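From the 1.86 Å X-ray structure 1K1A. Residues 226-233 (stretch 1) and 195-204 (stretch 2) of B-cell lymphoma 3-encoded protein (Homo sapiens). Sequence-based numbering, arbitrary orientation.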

# COMPACT_ATOMS: atom_id res chain seq x y z
N ARG A 226 -11.46 -31.55 11.16
CA ARG A 226 -10.65 -32.16 12.21
C ARG A 226 -9.15 -31.90 12.03
O ARG A 226 -8.39 -31.88 12.99
CB ARG A 226 -10.88 -33.68 12.23
CG ARG A 226 -12.20 -34.08 12.89
CD ARG A 226 -13.41 -33.38 12.27
NE ARG A 226 -14.46 -33.08 13.25
CZ ARG A 226 -14.96 -31.85 13.45
NH1 ARG A 226 -14.66 -30.84 12.62
NH2 ARG A 226 -15.78 -31.53 14.46
N ARG A 227 -8.73 -31.70 10.78
CA ARG A 227 -7.33 -31.40 10.49
C ARG A 227 -6.94 -30.04 11.08
O ARG A 227 -5.83 -29.86 11.56
CB ARG A 227 -7.10 -31.37 8.98
CG ARG A 227 -5.62 -31.37 8.60
CD ARG A 227 -5.01 -32.77 8.56
NE ARG A 227 -4.23 -33.03 7.34
CZ ARG A 227 -3.02 -33.61 7.33
NH1 ARG A 227 -2.73 -34.60 8.18
NH2 ARG A 227 -2.02 -33.25 6.51
N VAL A 228 -7.86 -29.09 11.02
CA VAL A 228 -7.63 -27.76 11.58
C VAL A 228 -7.53 -27.85 13.10
O VAL A 228 -6.62 -27.29 13.71
CB VAL A 228 -8.74 -26.77 11.19
CG1 VAL A 228 -8.61 -25.47 11.99
CG2 VAL A 228 -8.69 -26.49 9.71
N ILE A 229 -8.47 -28.56 13.71
CA ILE A 229 -8.47 -28.73 15.16
C ILE A 229 -7.14 -29.30 15.61
O ILE A 229 -6.55 -28.84 16.59
CB ILE A 229 -9.60 -29.67 15.58
CG1 ILE A 229 -10.89 -29.34 14.82
CG2 ILE A 229 -9.79 -29.63 17.10
CD1 ILE A 229 -11.94 -28.66 15.65
N ASP A 230 -6.66 -30.30 14.87
CA ASP A 230 -5.40 -30.96 15.18
C ASP A 230 -4.24 -29.98 15.22
O ASP A 230 -3.38 -30.05 16.10
CB ASP A 230 -5.10 -32.03 14.12
CG ASP A 230 -5.78 -33.37 14.41
OD1 ASP A 230 -6.45 -33.54 15.50
OD2 ASP A 230 -5.69 -34.34 13.56
N ILE A 231 -4.22 -29.06 14.26
CA ILE A 231 -3.17 -28.05 14.19
C ILE A 231 -3.29 -27.06 15.36
O ILE A 231 -2.31 -26.76 16.03
CB ILE A 231 -3.22 -27.32 12.83
CG1 ILE A 231 -2.88 -28.29 11.71
CG2 ILE A 231 -2.27 -26.13 12.83
CD1 ILE A 231 -3.43 -27.91 10.35
N LEU A 232 -4.51 -26.59 15.62
CA LEU A 232 -4.76 -25.63 16.70
C LEU A 232 -4.35 -26.16 18.07
O LEU A 232 -3.87 -25.40 18.91
CB LEU A 232 -6.23 -25.23 16.73
CG LEU A 232 -6.70 -24.36 15.57
CD1 LEU A 232 -8.18 -24.04 15.70
CD2 LEU A 232 -5.87 -23.09 15.49
N ARG A 233 -4.56 -27.45 18.29
CA ARG A 233 -4.27 -28.07 19.58
C ARG A 233 -2.84 -28.57 19.71
O ARG A 233 -2.43 -29.01 20.78
CB ARG A 233 -5.27 -29.20 19.86
CG ARG A 233 -6.64 -28.70 20.28
CD ARG A 233 -7.60 -29.80 20.73
NE ARG A 233 -8.79 -29.22 21.35
CZ ARG A 233 -10.01 -29.74 21.25
NH1 ARG A 233 -10.22 -30.85 20.55
NH2 ARG A 233 -11.04 -29.14 21.85
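Stretch 2, residues 195-204: LLPLVRTLVR

Ile231 lies at the centre of the contact and has more of its surface covered by the other stretch than any other residue here. Its CA-to-CB bond points toward stretch 2. Its two branches reach different apolar neighbours, and both come near Arg200. Ile231 CG2 sits 3.7 Å from Val199 CG1 and 4.4 Å from Val203 CG2. Ile231 CD1, on the longer branch, lies 4.2 Å from Leu196 CD2. The side chain thus meets three apolar residues spaced along one side of the second helix.

Val228 packs one turn before Ile231. Val228 CG2 approaches Leu196 CD2 to 3.6 Å, while Val228 CG1 stands 4.5 Å from Val199 CG1. Leu232 follows at the other end. Its CA-to-CB bond points sideways, but the m,t rotamer brings the end of the side chain nearer. Leu232 CD2 lies 3.8 Å from Val203 CG2 and 4.0 Å from Val199 CG1. Val199 therefore touches Val228, Ile231 and Leu232, and it is buried. Leu196 is also m,t, and its end too comes nearer than its sideways CA-to-CB bond would suggest.

Both backbones are helical where they meet. Stretch 2 is helix from Leu196 to Arg204, with Leu195 at the N-cap position. Leu195 O accepts a backbone hydrogen bond from Val199 N at 3.0 Å. In stretch 1, the Leu232 N to Val228 O hydrogen bond, 2.9 Å, spans one turn of the contact. The helices run in the same direction, with 14° between their axes and a closest approach of 9.8 Å. The register is not constant: the nearest CA pairs advance four residues in stretch 1 and seven in stretch 2. Val228 CA is 6.7 Å from Leu196 CA, Ile231 CA is 6.5 Å from Arg200 CA, and Leu232 CA is 6.8 Å from Val203 CA. Together the two stretches bury 435 Å².

Toward the polar edge, Arg200 extends its side chain alongside Ile231. Ile231 CD1 lies over one face of the Arg200 guanidinium, 3.9 Å from Arg200 NE. Arg227 has its CA-to-CB bond toward stretch 2, and its aliphatic part adds to the packing: Arg227 CG is 3.7 Å from Leu196 CD1. The two arginines meet at their tips, with Arg227 NH2 3.6 Å from Arg200 NH2. These are like charges close together, and no hydrogen bond joins the two stretches. The contact rests on apolar packing, with the arginines at its border.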

# COMPACT_ATOMS: atom_id res chain seq x y z
N LEU A 195 -7.88 -23.05 5.62
CA LEU A 195 -6.65 -22.73 4.92
C LEU A 195 -5.47 -23.29 5.72
O LEU A 195 -4.80 -22.56 6.43
CB LEU A 195 -6.50 -21.21 4.75
CG LEU A 195 -7.24 -20.53 3.59
CD1 LEU A 195 -8.50 -21.28 3.20
CD2 LEU A 195 -7.55 -19.07 3.92
N LEU A 196 -5.24 -24.60 5.58
CA LEU A 196 -4.23 -25.31 6.37
C LEU A 196 -2.83 -24.67 6.48
O LEU A 196 -2.33 -24.52 7.58
CB LEU A 196 -4.13 -26.78 5.94
CG LEU A 196 -5.43 -27.59 5.96
CD1 LEU A 196 -5.14 -29.06 5.76
CD2 LEU A 196 -6.23 -27.37 7.24
N PRO A 197 -2.19 -24.35 5.36
CA PRO A 197 -0.85 -23.75 5.41
C PRO A 197 -0.84 -22.47 6.23
O PRO A 197 0.13 -22.21 6.96
CB PRO A 197 -0.55 -23.45 3.94
CG PRO A 197 -1.41 -24.41 3.17
CD PRO A 197 -2.66 -24.54 3.97
N LEU A 198 -1.91 -21.68 6.13
CA LEU A 198 -2.01 -20.44 6.89
C LEU A 198 -2.25 -20.70 8.37
O LEU A 198 -1.70 -20.01 9.22
CB LEU A 198 -3.11 -19.53 6.32
CG LEU A 198 -2.66 -18.59 5.20
CD1 LEU A 198 -2.16 -19.36 3.99
CD2 LEU A 198 -3.76 -17.62 4.79
N VAL A 199 -3.08 -21.69 8.68
CA VAL A 199 -3.33 -22.03 10.07
C VAL A 199 -2.01 -22.44 10.72
O VAL A 199 -1.68 -21.97 11.81
CB VAL A 199 -4.38 -23.17 10.21
CG1 VAL A 199 -4.59 -23.51 11.68
CG2 VAL A 199 -5.70 -22.76 9.57
N ARG A 200 -1.24 -23.28 10.03
CA ARG A 200 0.04 -23.73 10.56
C ARG A 200 0.98 -22.57 10.82
O ARG A 200 1.62 -22.50 11.88
CB ARG A 200 0.72 -24.72 9.60
CG ARG A 200 0.12 -26.13 9.60
CD ARG A 200 0.72 -27.06 8.56
NE ARG A 200 -0.04 -28.30 8.43
CZ ARG A 200 -0.67 -28.69 7.33
NH1 ARG A 200 -0.62 -27.95 6.23
NH2 ARG A 200 -1.34 -29.83 7.33
N THR A 201 1.08 -21.66 9.85
CA THR A 201 1.97 -20.51 9.97
C THR A 201 1.57 -19.57 11.11
O THR A 201 2.41 -19.18 11.92
CB THR A 201 2.04 -19.75 8.63
OG1 THR A 201 2.89 -20.46 7.72
CG2 THR A 201 2.74 -18.42 8.79
N LEU A 202 0.29 -19.20 11.18
CA LEU A 202 -0.19 -18.33 12.26
C LEU A 202 0.02 -18.93 13.66
O LEU A 202 0.43 -18.24 14.58
CB LEU A 202 -1.67 -17.98 12.05
CG LEU A 202 -2.03 -17.18 10.79
CD1 LEU A 202 -3.54 -17.19 10.54
CD2 LEU A 202 -1.50 -15.75 10.87
N VAL A 203 -0.29 -20.22 13.83
CA VAL A 203 -0.15 -20.86 15.14
C VAL A 203 1.30 -20.90 15.60
O VAL A 203 1.60 -20.61 16.75
CB VAL A 203 -0.73 -22.31 15.14
CG1 VAL A 203 -0.34 -23.04 16.43
CG2 VAL A 203 -2.24 -22.28 14.97
N ARG A 204 2.20 -21.24 14.70
CA ARG A 204 3.60 -21.29 15.06
C ARG A 204 4.14 -19.89 15.36
O ARG A 204 5.11 -19.75 16.10
CB ARG A 204 4.42 -21.91 13.95
CG ARG A 204 4.30 -23.40 13.87
CD ARG A 204 5.31 -24.03 12.96
NE ARG A 204 5.20 -25.48 12.94
CZ ARG A 204 5.88 -26.26 12.12
NH1 ARG A 204 6.73 -25.71 11.26
NH2 ARG A 204 5.73 -27.57 12.17